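Local atomic coordinates of hemoglobin subunit alpha (PDB entry 3MKB), a protein that carries the oxygen-binding haem as the alpha subunit of shark haemoglobin, which probably transports oxygen in the blood. Residues F2-I13 with T120-L128; V66-H77 with L127-L135. All blocks are in the same frame, centred on the assembly; numbering follows the deposited sequence.

Interaction 1 (F2-I13 with T120-L128); sequences FTGVERSTIGAI and THCAVDKLL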
loop_
_atom_site.group_PDB
_atom_site.type_symbol
_atom_site.label_atom_id
_atom_site.label_comp_id
_atom_site.label_asym_id
_atom_site.label_seq_id
_atom_site.Cartn_x
_atom_site.Cartn_y
_atom_site.Cartn_z
ATOM N N PHE A 2 -5.355 15.092 18.084
ATOM C CA PHE A 2 -6.746 15.552 17.973
ATOM C C PHE A 2 -7.017 16.978 18.504
ATOM O O PHE A 2 -7.105 17.201 19.714
ATOM C CB PHE A 2 -7.739 14.533 18.582
ATOM C CG PHE A 2 -7.701 13.164 17.924
ATOM C CD1 PHE A 2 -7.221 12.058 18.621
ATOM C CD2 PHE A 2 -8.130 12.991 16.607
ATOM C CE1 PHE A 2 -7.173 10.807 18.017
ATOM C CE2 PHE A 2 -8.087 11.737 15.998
ATOM C CZ PHE A 2 -7.600 10.652 16.701
ATOM N N THR A 3 -7.179 17.913 17.563
ATOM C CA THR A 3 -7.718 19.255 17.831
ATOM C C THR A 3 -9.116 19.193 18.454
ATOM O O THR A 3 -9.874 18.246 18.224
ATOM C CB THR A 3 -7.793 20.130 16.560
ATOM O OG1 THR A 3 -8.889 19.720 15.731
ATOM C CG2 THR A 3 -6.486 20.093 15.770
ATOM N N GLY A 4 -9.435 20.200 19.267
ATOM C CA GLY A 4 -10.772 20.365 19.836
ATOM C C GLY A 4 -11.869 20.233 18.800
ATOM O O GLY A 4 -12.894 19.626 19.078
ATOM N N VAL A 5 -11.642 20.775 17.602
ATOM C CA VAL A 5 -12.663 20.770 16.546
ATOM C C VAL A 5 -12.878 19.346 15.963
ATOM O O VAL A 5 -14.006 18.946 15.671
ATOM C CB VAL A 5 -12.345 21.804 15.433
ATOM C CG1 VAL A 5 -13.257 21.595 14.235
ATOM C CG2 VAL A 5 -12.508 23.210 15.979
ATOM N N GLU A 6 -11.786 18.582 15.867
ATOM C CA GLU A 6 -11.886 17.185 15.467
ATOM C C GLU A 6 -12.561 16.336 16.529
ATOM O O GLU A 6 -13.399 15.502 16.194
ATOM C CB GLU A 6 -10.517 16.644 15.090
ATOM C CG GLU A 6 -10.114 17.131 13.686
ATOM C CD GLU A 6 -8.669 16.930 13.401
ATOM O OE1 GLU A 6 -7.907 16.765 14.380
ATOM O OE2 GLU A 6 -8.300 16.974 12.204
ATOM N N ARG A 7 -12.221 16.563 17.804
ATOM C CA ARG A 7 -12.818 15.775 18.903
ATOM C C ARG A 7 -14.308 15.939 18.901
ATOM O O ARG A 7 -15.058 14.973 19.035
ATOM C CB ARG A 7 -12.226 16.143 20.265
ATOM C CG ARG A 7 -10.717 15.918 20.287
ATOM C CD ARG A 7 -10.014 16.717 21.423
ATOM N NE ARG A 7 -8.813 16.035 21.916
ATOM C CZ ARG A 7 -8.827 14.998 22.765
ATOM N NH1 ARG A 7 -9.972 14.481 23.224
ATOM N NH2 ARG A 7 -7.680 14.458 23.140
ATOM N N SER A 8 -14.755 17.175 18.726
ATOM C CA SER A 8 -16.170 17.446 18.637
ATOM C C SER A 8 -16.798 16.666 17.458
ATOM O O SER A 8 -17.843 15.975 17.596
ATOM C CB SER A 8 -16.397 18.954 18.496
ATOM O OG SER A 8 -17.776 19.210 18.192
ATOM N N THR A 9 -16.148 16.762 16.308
ATOM C CA THR A 9 -16.683 16.165 15.097
ATOM C C THR A 9 -16.741 14.634 15.187
ATOM O O THR A 9 -17.721 14.048 14.754
ATOM C CB THR A 9 -15.867 16.614 13.873
ATOM O OG1 THR A 9 -16.259 17.960 13.519
ATOM C CG2 THR A 9 -16.095 15.667 12.672
ATOM N N ILE A 10 -15.698 14.019 15.753
ATOM C CA ILE A 10 -15.643 12.565 15.969
ATOM C C ILE A 10 -16.823 12.141 16.884
ATOM O O ILE A 10 -17.584 11.257 16.528
ATOM C CB ILE A 10 -14.213 12.157 16.534
ATOM C CG1 ILE A 10 -13.165 12.184 15.398
ATOM C CG2 ILE A 10 -14.215 10.776 17.248
ATOM C CD1 ILE A 10 -11.712 12.348 15.829
ATOM N N GLY A 11 -16.961 12.821 18.037
ATOM C CA GLY A 11 -18.090 12.667 18.974
ATOM C C GLY A 11 -19.440 12.617 18.269
ATOM O O GLY A 11 -20.240 11.680 18.464
ATOM N N ALA A 12 -19.705 13.629 17.436
ATOM C CA ALA A 12 -20.970 13.657 16.695
ATOM C C ALA A 12 -21.103 12.452 15.752
ATOM O O ALA A 12 -22.153 11.820 15.737
ATOM C CB ALA A 12 -21.136 15.021 15.912
ATOM N N ILE A 13 -20.061 12.173 14.942
ATOM C CA ILE A 13 -20.020 10.950 14.096
ATOM C C ILE A 13 -20.255 9.657 14.918
ATOM O O ILE A 13 -21.051 8.803 14.499
ATOM C CB ILE A 13 -18.717 10.826 13.218
ATOM C CG1 ILE A 13 -18.490 12.046 12.299
ATOM C CG2 ILE A 13 -18.671 9.497 12.381
ATOM C CD1 ILE A 13 -19.409 12.194 11.158
ATOM N N THR A 120 -14.456 17.203 8.256
ATOM C CA THR A 120 -15.086 16.086 8.990
ATOM C C THR A 120 -14.433 14.747 8.610
ATOM O O THR A 120 -14.045 13.943 9.441
ATOM C CB THR A 120 -16.594 16.022 8.636
ATOM O OG1 THR A 120 -17.230 17.164 9.205
ATOM C CG2 THR A 120 -17.255 14.743 9.173
ATOM N N HIS A 121 -14.312 14.547 7.304
ATOM C CA HIS A 121 -13.609 13.406 6.727
ATOM C C HIS A 121 -12.181 13.304 7.272
ATOM O O HIS A 121 -11.707 12.214 7.639
ATOM C CB HIS A 121 -13.646 13.663 5.208
ATOM C CG HIS A 121 -12.911 12.659 4.379
ATOM N ND1 HIS A 121 -12.910 12.732 3.007
ATOM C CD2 HIS A 121 -12.147 11.587 4.703
ATOM C CE1 HIS A 121 -12.152 11.765 2.515
ATOM N NE2 HIS A 121 -11.678 11.059 3.524
ATOM N N CYS A 122 -11.491 14.446 7.333
ATOM C CA CYS A 122 -10.126 14.468 7.846
ATOM C C CYS A 122 -10.157 13.954 9.287
ATOM O O CYS A 122 -9.389 13.067 9.662
ATOM C CB CYS A 122 -9.485 15.875 7.705
ATOM S SG CYS A 122 -7.867 15.844 8.281
ATOM N N ALA A 123 -11.060 14.491 10.086
ATOM C CA ALA A 123 -11.202 14.048 11.495
ATOM C C ALA A 123 -11.409 12.536 11.663
ATOM O O ALA A 123 -10.714 11.873 12.471
ATOM C CB ALA A 123 -12.328 14.780 12.133
ATOM N N VAL A 124 -12.369 11.998 10.919
ATOM C CA VAL A 124 -12.676 10.559 11.005
ATOM C C VAL A 124 -11.516 9.713 10.506
ATOM O O VAL A 124 -11.111 8.744 11.173
ATOM C CB VAL A 124 -13.968 10.181 10.259
ATOM C CG1 VAL A 124 -14.375 8.695 10.575
ATOM C CG2 VAL A 124 -15.066 11.130 10.658
ATOM N N ASP A 125 -10.984 10.060 9.330
ATOM C CA ASP A 125 -9.814 9.371 8.807
ATOM C C ASP A 125 -8.657 9.337 9.791
ATOM O O ASP A 125 -7.956 8.323 9.875
ATOM C CB ASP A 125 -9.315 9.976 7.501
ATOM C CG ASP A 125 -8.461 8.991 6.701
ATOM O OD1 ASP A 125 -8.667 7.761 6.825
ATOM O OD2 ASP A 125 -7.673 9.442 5.862
ATOM N N LYS A 126 -8.483 10.405 10.576
ATOM C CA LYS A 126 -7.479 10.369 11.640
ATOM C C LYS A 126 -7.777 9.363 12.728
ATOM O O LYS A 126 -6.869 8.648 13.154
ATOM C CB LYS A 126 -7.243 11.750 12.274
ATOM C CG LYS A 126 -6.558 12.675 11.305
ATOM C CD LYS A 126 -6.513 14.104 11.846
ATOM C CE LYS A 126 -5.480 14.201 12.972
ATOM N NZ LYS A 126 -5.067 15.629 13.201
ATOM N N LEU A 127 -9.008 9.329 13.204
ATOM C CA LEU A 127 -9.459 8.243 14.086
ATOM C C LEU A 127 -9.218 6.847 13.467
ATOM O O LEU A 127 -8.593 5.969 14.082
ATOM C CB LEU A 127 -10.930 8.419 14.480
ATOM C CG LEU A 127 -11.559 7.298 15.340
ATOM C CD1 LEU A 127 -10.829 7.122 16.680
ATOM C CD2 LEU A 127 -13.085 7.440 15.507
ATOM N N LEU A 128 -9.721 6.620 12.252
ATOM C CA LEU A 128 -9.459 5.299 11.602
ATOM C C LEU A 128 -7.981 4.893 11.447
ATOM O O LEU A 128 -7.640 3.715 11.681
ATOM C CB LEU A 128 -10.237 5.154 10.267
ATOM C CG LEU A 128 -11.761 5.345 10.391
ATOM C CD1 LEU A 128 -12.595 5.322 9.097
ATOM C CD2 LEU A 128 -12.331 4.312 11.377
#
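Glu6 lies over Ala123 and reaches on to Lys126. Its CB stands 3.9 Å from Ala123 CB, and Glu6 CG comes closer, 3.6 Å from Ala123 CB. CG sits anti to the carbonyl carbon (chi1 -77°) and the chain runs extended from there, which carries the carboxylate past Ala123 to cross the lysine at about a right angle. At the tip OE2 lies 3.4 Å from Lys126 CD, while OE1 makes a salt bridge with Lys126 NZ at 3.3 Å, weak as a hydrogen bond; the ammonium also donates to the carbonyl of Ala1. OE1 further takes a weak bond from Thr3 N, and Glu6 N gives its hydrogen to Thr3 OG1 at 3.1 Å, a capping box that closes the start of helix 4-19. In globin terms this is the A helix crossing the H helix; their segments 4-13 and 120-128 cross at -81°, the axes 9.0 Å apart at closest approach. Beyond Glu6, Thr9 CG2 meets Thr120 CG2, and Ile13 CG1 packs on Val124 CG2. Ile10 lays CG2 on Leu127 CD2 and CD1 on Ala123 O at 3.5 Å. Phe2 turns its ring edge toward the backbone, CE2 being 3.8 Å from Leu127 N.

Interaction 2 (V66-H77 with L127-L135); sequences VVSAAEHDDDLH and LLSAISSEL. With HEM (protoporphyrin IX containing Fe), chain E.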
loop_
_atom_site.group_PDB
_atom_site.type_symbol
_atom_site.label_atom_id
_atom_site.label_comp_id
_atom_site.label_asym_id
_atom_site.label_seq_id
_atom_site.Cartn_x
_atom_site.Cartn_y
_atom_site.Cartn_z
ATOM N N VAL A 66 -15.392 0.917 16.698
ATOM C CA VAL A 66 -14.983 2.240 16.298
ATOM C C VAL A 66 -15.600 3.279 17.222
ATOM O O VAL A 66 -14.903 4.224 17.623
ATOM C CB VAL A 66 -15.304 2.571 14.794
ATOM C CG1 VAL A 66 -15.020 4.053 14.513
ATOM C CG2 VAL A 66 -14.422 1.713 13.923
ATOM N N VAL A 67 -16.852 3.089 17.591
ATOM C CA VAL A 67 -17.518 3.988 18.506
ATOM C C VAL A 67 -16.793 4.068 19.833
ATOM O O VAL A 67 -16.499 5.140 20.329
ATOM C CB VAL A 67 -18.991 3.637 18.659
ATOM C CG1 VAL A 67 -19.653 4.364 19.853
ATOM C CG2 VAL A 67 -19.731 3.922 17.377
ATOM N N SER A 68 -16.491 2.917 20.398
ATOM C CA SER A 68 -15.653 2.862 21.603
ATOM C C SER A 68 -14.274 3.478 21.514
ATOM O O SER A 68 -13.856 4.185 22.454
ATOM C CB SER A 68 -15.573 1.467 22.179
ATOM O OG SER A 68 -16.829 1.199 22.759
ATOM N N ALA A 69 -13.548 3.216 20.415
ATOM C CA ALA A 69 -12.318 3.927 20.161
ATOM C C ALA A 69 -12.522 5.460 20.236
ATOM O O ALA A 69 -11.686 6.185 20.813
ATOM C CB ALA A 69 -11.671 3.500 18.833
ATOM N N ALA A 70 -13.625 5.930 19.646
ATOM C CA ALA A 70 -13.993 7.335 19.685
ATOM C C ALA A 70 -14.166 7.819 21.152
ATOM O O ALA A 70 -13.776 8.936 21.495
ATOM C CB ALA A 70 -15.254 7.541 18.917
ATOM N N GLU A 71 -14.694 6.959 22.010
ATOM C CA GLU A 71 -14.836 7.302 23.447
ATOM C C GLU A 71 -13.524 7.039 24.259
ATOM O O GLU A 71 -13.532 7.029 25.506
ATOM C CB GLU A 71 -16.006 6.531 24.050
ATOM C CG GLU A 71 -17.223 6.549 23.142
ATOM C CD GLU A 71 -18.399 5.751 23.663
ATOM O OE1 GLU A 71 -18.215 4.572 24.054
ATOM O OE2 GLU A 71 -19.533 6.299 23.646
ATOM N N HIS A 72 -12.429 6.830 23.522
ATOM C CA HIS A 72 -11.102 6.537 24.090
ATOM C C HIS A 72 -9.966 7.282 23.370
ATOM O O HIS A 72 -8.844 6.753 23.268
ATOM C CB HIS A 72 -10.831 5.023 24.020
ATOM C CG HIS A 72 -11.590 4.232 25.041
ATOM N ND1 HIS A 72 -11.073 3.966 26.289
ATOM C CD2 HIS A 72 -12.815 3.660 25.012
ATOM C CE1 HIS A 72 -11.948 3.262 26.985
ATOM N NE2 HIS A 72 -13.012 3.063 26.236
ATOM N N ASP A 73 -10.233 8.520 22.946
ATOM C CA ASP A 73 -9.330 9.239 22.013
ATOM C C ASP A 73 -7.897 9.437 22.524
ATOM O O ASP A 73 -6.971 9.568 21.735
ATOM C CB ASP A 73 -9.933 10.603 21.629
ATOM C CG ASP A 73 -10.680 10.602 20.298
ATOM O OD1 ASP A 73 -10.524 9.673 19.458
ATOM O OD2 ASP A 73 -11.416 11.599 20.067
ATOM N N ASP A 74 -7.716 9.471 23.843
ATOM C CA ASP A 74 -6.403 9.751 24.443
ATOM C C ASP A 74 -5.745 8.540 25.134
ATOM O O ASP A 74 -4.751 8.678 25.859
ATOM C CB ASP A 74 -6.534 10.913 25.441
ATOM C CG ASP A 74 -6.946 12.220 24.759
ATOM O OD1 ASP A 74 -6.303 12.626 23.751
ATOM O OD2 ASP A 74 -7.933 12.808 25.213
ATOM N N ASP A 75 -6.298 7.365 24.855
ATOM C CA ASP A 75 -6.006 6.110 25.522
ATOM C C ASP A 75 -5.846 4.952 24.524
ATOM O O ASP A 75 -5.648 3.812 24.908
ATOM C CB ASP A 75 -6.985 5.971 26.712
ATOM C CG ASP A 75 -6.736 4.741 27.545
ATOM O OD1 ASP A 75 -7.730 4.107 27.965
ATOM O OD2 ASP A 75 -5.554 4.397 27.771
ATOM N N LEU A 76 -5.948 5.246 23.234
ATOM C CA LEU A 76 -6.201 4.242 22.183
ATOM C C LEU A 76 -5.258 3.022 22.268
ATOM O O LEU A 76 -5.649 1.875 21.975
ATOM C CB LEU A 76 -6.141 4.895 20.806
ATOM C CG LEU A 76 -7.331 5.778 20.411
ATOM C CD1 LEU A 76 -7.160 6.302 18.967
ATOM C CD2 LEU A 76 -8.664 5.025 20.592
ATOM N N HIS A 77 -4.019 3.283 22.667
ATOM C CA HIS A 77 -3.033 2.214 22.762
ATOM C C HIS A 77 -3.457 1.107 23.742
ATOM O O HIS A 77 -3.410 -0.099 23.415
ATOM C CB HIS A 77 -1.644 2.762 23.126
ATOM C CG HIS A 77 -0.566 1.716 23.104
ATOM N ND1 HIS A 77 -0.254 0.988 21.969
ATOM C CD2 HIS A 77 0.285 1.290 24.069
ATOM C CE1 HIS A 77 0.731 0.149 22.240
ATOM N NE2 HIS A 77 1.080 0.314 23.505
ATOM N N LEU A 127 -9.008 9.329 13.204
ATOM C CA LEU A 127 -9.459 8.243 14.086
ATOM C C LEU A 127 -9.218 6.847 13.467
ATOM O O LEU A 127 -8.593 5.969 14.082
ATOM C CB LEU A 127 -10.930 8.419 14.480
ATOM C CG LEU A 127 -11.559 7.298 15.340
ATOM C CD1 LEU A 127 -10.829 7.122 16.680
ATOM C CD2 LEU A 127 -13.085 7.440 15.507
ATOM N N LEU A 128 -9.721 6.620 12.252
ATOM C CA LEU A 128 -9.459 5.299 11.602
ATOM C C LEU A 128 -7.981 4.893 11.447
ATOM O O LEU A 128 -7.640 3.715 11.681
ATOM C CB LEU A 128 -10.237 5.154 10.267
ATOM C CG LEU A 128 -11.761 5.345 10.391
ATOM C CD1 LEU A 128 -12.595 5.322 9.097
ATOM C CD2 LEU A 128 -12.331 4.312 11.377
ATOM N N SER A 129 -7.110 5.859 11.114
ATOM C CA SER A 129 -5.643 5.639 11.013
ATOM C C SER A 129 -5.040 5.198 12.323
ATOM O O SER A 129 -4.247 4.256 12.343
ATOM C CB SER A 129 -4.868 6.863 10.495
ATOM O OG SER A 129 -5.246 7.099 9.161
ATOM N N ALA A 130 -5.431 5.868 13.411
ATOM C CA ALA A 130 -4.991 5.458 14.757
ATOM C C ALA A 130 -5.530 4.056 15.127
ATOM O O ALA A 130 -4.848 3.246 15.765
ATOM C CB ALA A 130 -5.454 6.498 15.768
ATOM N N ILE A 131 -6.748 3.746 14.686
ATOM C CA ILE A 131 -7.304 2.435 14.942
ATOM C C ILE A 131 -6.470 1.398 14.145
ATOM O O ILE A 131 -5.922 0.481 14.751
ATOM C CB ILE A 131 -8.828 2.349 14.672
ATOM C CG1 ILE A 131 -9.609 3.256 15.651
ATOM C CG2 ILE A 131 -9.314 0.913 14.823
ATOM C CD1 ILE A 131 -11.064 3.454 15.265
ATOM N N SER A 132 -6.316 1.595 12.820
ATOM C CA SER A 132 -5.466 0.720 11.997
ATOM C C SER A 132 -4.109 0.504 12.602
ATOM O O SER A 132 -3.619 -0.611 12.634
ATOM C CB SER A 132 -5.293 1.237 10.564
ATOM O OG SER A 132 -6.546 1.114 9.961
ATOM N N SER A 133 -3.517 1.568 13.119
ATOM C CA SER A 133 -2.192 1.434 13.713
ATOM C C SER A 133 -2.205 0.458 14.905
ATOM O O SER A 133 -1.458 -0.540 14.951
ATOM C CB SER A 133 -1.709 2.800 14.141
ATOM O OG SER A 133 -0.446 2.678 14.757
ATOM N N GLU A 134 -3.085 0.708 15.854
ATOM C CA GLU A 134 -3.198 -0.182 16.995
ATOM C C GLU A 134 -3.537 -1.636 16.607
ATOM O O GLU A 134 -2.915 -2.563 17.123
ATOM C CB GLU A 134 -4.217 0.364 17.998
ATOM C CG GLU A 134 -3.908 1.741 18.633
ATOM C CD GLU A 134 -2.533 1.875 19.302
ATOM O OE1 GLU A 134 -2.029 0.884 19.905
ATOM O OE2 GLU A 134 -1.985 3.003 19.251
ATOM N N LEU A 135 -4.515 -1.839 15.722
ATOM C CA LEU A 135 -4.886 -3.173 15.268
ATOM C C LEU A 135 -3.746 -3.929 14.545
ATOM O O LEU A 135 -3.712 -5.167 14.581
ATOM C CB LEU A 135 -6.136 -3.100 14.384
ATOM C CG LEU A 135 -7.538 -3.337 14.975
ATOM C CD1 LEU A 135 -7.685 -3.039 16.445
ATOM C CD2 LEU A 135 -8.565 -2.544 14.197
HETATM C CHA HEM E . -14.103 -10.593 14.536
HETATM C CHB HEM E . -13.576 -5.857 15.267
HETATM C CHC HEM E . -11.435 -5.306 10.900
HETATM C CHD HEM E . -11.567 -10.082 10.330
HETATM C C1A HEM E . -14.134 -9.364 15.158
HETATM C C2A HEM E . -14.661 -9.058 16.464
HETATM C C3A HEM E . -14.501 -7.739 16.707
HETATM C C4A HEM E . -13.902 -7.173 15.501
HETATM C CMA HEM E . -14.883 -6.907 17.988
HETATM C CAA HEM E . -15.144 -10.181 17.399
HETATM C CBA HEM E . -13.785 -10.435 18.133
HETATM C CGA HEM E . -13.960 -11.220 19.396
HETATM O O1A HEM E . -14.985 -11.973 19.471
HETATM O O2A HEM E . -13.095 -11.114 20.319
HETATM C C1B HEM E . -12.937 -5.319 14.163
HETATM C C2B HEM E . -12.518 -3.942 14.033
HETATM C C3B HEM E . -11.959 -3.785 12.822
HETATM C C4B HEM E . -11.962 -5.061 12.153
HETATM C CMB HEM E . -12.699 -2.798 15.070
HETATM C CAB HEM E . -11.329 -2.504 12.218
HETATM C CBB HEM E . -11.602 -1.236 12.575
HETATM C C1C HEM E . -11.270 -6.547 10.314
HETATM C C2C HEM E . -10.700 -6.817 8.992
HETATM C C3C HEM E . -10.749 -8.158 8.794
HETATM C C4C HEM E . -11.348 -8.760 10.001
HETATM C CMC HEM E . -10.216 -5.672 8.055
HETATM C CAC HEM E . -10.253 -8.883 7.514
HETATM C CBC HEM E . -10.336 -8.272 6.296
HETATM C C1D HEM E . -12.318 -10.606 11.382
HETATM C C2D HEM E . -12.766 -11.972 11.404
HETATM C C3D HEM E . -13.605 -12.176 12.632
HETATM C C4D HEM E . -13.510 -10.894 13.317
HETATM C CMD HEM E . -12.528 -13.055 10.313
HETATM C CAD HEM E . -14.296 -13.535 13.017
HETATM C CBD HEM E . -15.818 -13.632 12.687
HETATM C CGD HEM E . -16.222 -13.855 11.210
HETATM O O1D HEM E . -15.680 -14.765 10.491
HETATM O O2D HEM E . -17.120 -13.126 10.699
HETATM N NA HEM E . -13.701 -8.201 14.618
HETATM N NB HEM E . -12.572 -5.999 12.975
HETATM N NC HEM E . -11.616 -7.749 10.856
HETATM N ND HEM E . -12.777 -9.971 12.541
HETATM FE FE HEM E . -12.677 -7.949 12.761
HETATM O O HOH W 1 -3.309 -1.342 21.121
#
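Leu127 and Ile131 of helix 118-135 pack against Val66, Ala69 and Ala70, where the E and H helices of the globin fold meet, their segments 66-70 and 127-135 crossing at 105°; loop 71-75 then leads into helix 76-79, whose Leu76 and His77 reach the same H helix. Among the apolar contacts, Ile131 CD1 reaches Ala69 CB at 3.6 Å and also touches Val66 CG2. Leu127 CD2 meets Val66 CG1 and Ala70 CB, both at 4.0 Å, and Leu128 CD2 lies beside the valine. Toward the C-terminal end of segment 66-77, Leu76 CD1 rests on Ala130 CB. Asp73 OD1, buried here with no partner in the model, lies 3.8 Å from Leu127 CD1.

The polar contact is at the outer end. His77 ND1 donates to Glu134 OE1 at 2.7 Å, near the ring plane and on the syn side of the carboxylate, with the two planes 70° apart. Glu134 bends at chi2 (-54°) to bring its carboxylate to the edge of the His77 ring. A water donates to both OE1 and His77 O. Replacing Glu134 with alanine removes the carboxylate, and His77 ND1 would probably lose its acceptor, the ring turn more freely and the water keep fewer bonds.

Helix 118-135 also borders the haem: Ile131 CG2 approaches the vinyl carbon CBB, and Leu135 CD2 stands 3.4 Å from haem CAB.

How the interactions relate
The centres of the two interactions are 11 Å apart, and both use helix 118-135; their segments overlap there at Leu127 and Leu128, and Leu127 touches both partners. Along the chain the segments alternate: 2-13, 66-77, 120-128, then 127-135, so the C-terminal helix receives the first helix on its earlier turns and helix 53-70 with the following loop and helix 76-79 on its later ones. The partners also touch each other, through Ile10 CG2 on Ala70 CB and Phe2 on Asp73. Interaction 1 packs the N-terminal helix on the H helix, whereas interaction 2 continues along that helix to the haem pocket, which Ile131 and Leu135 help to line.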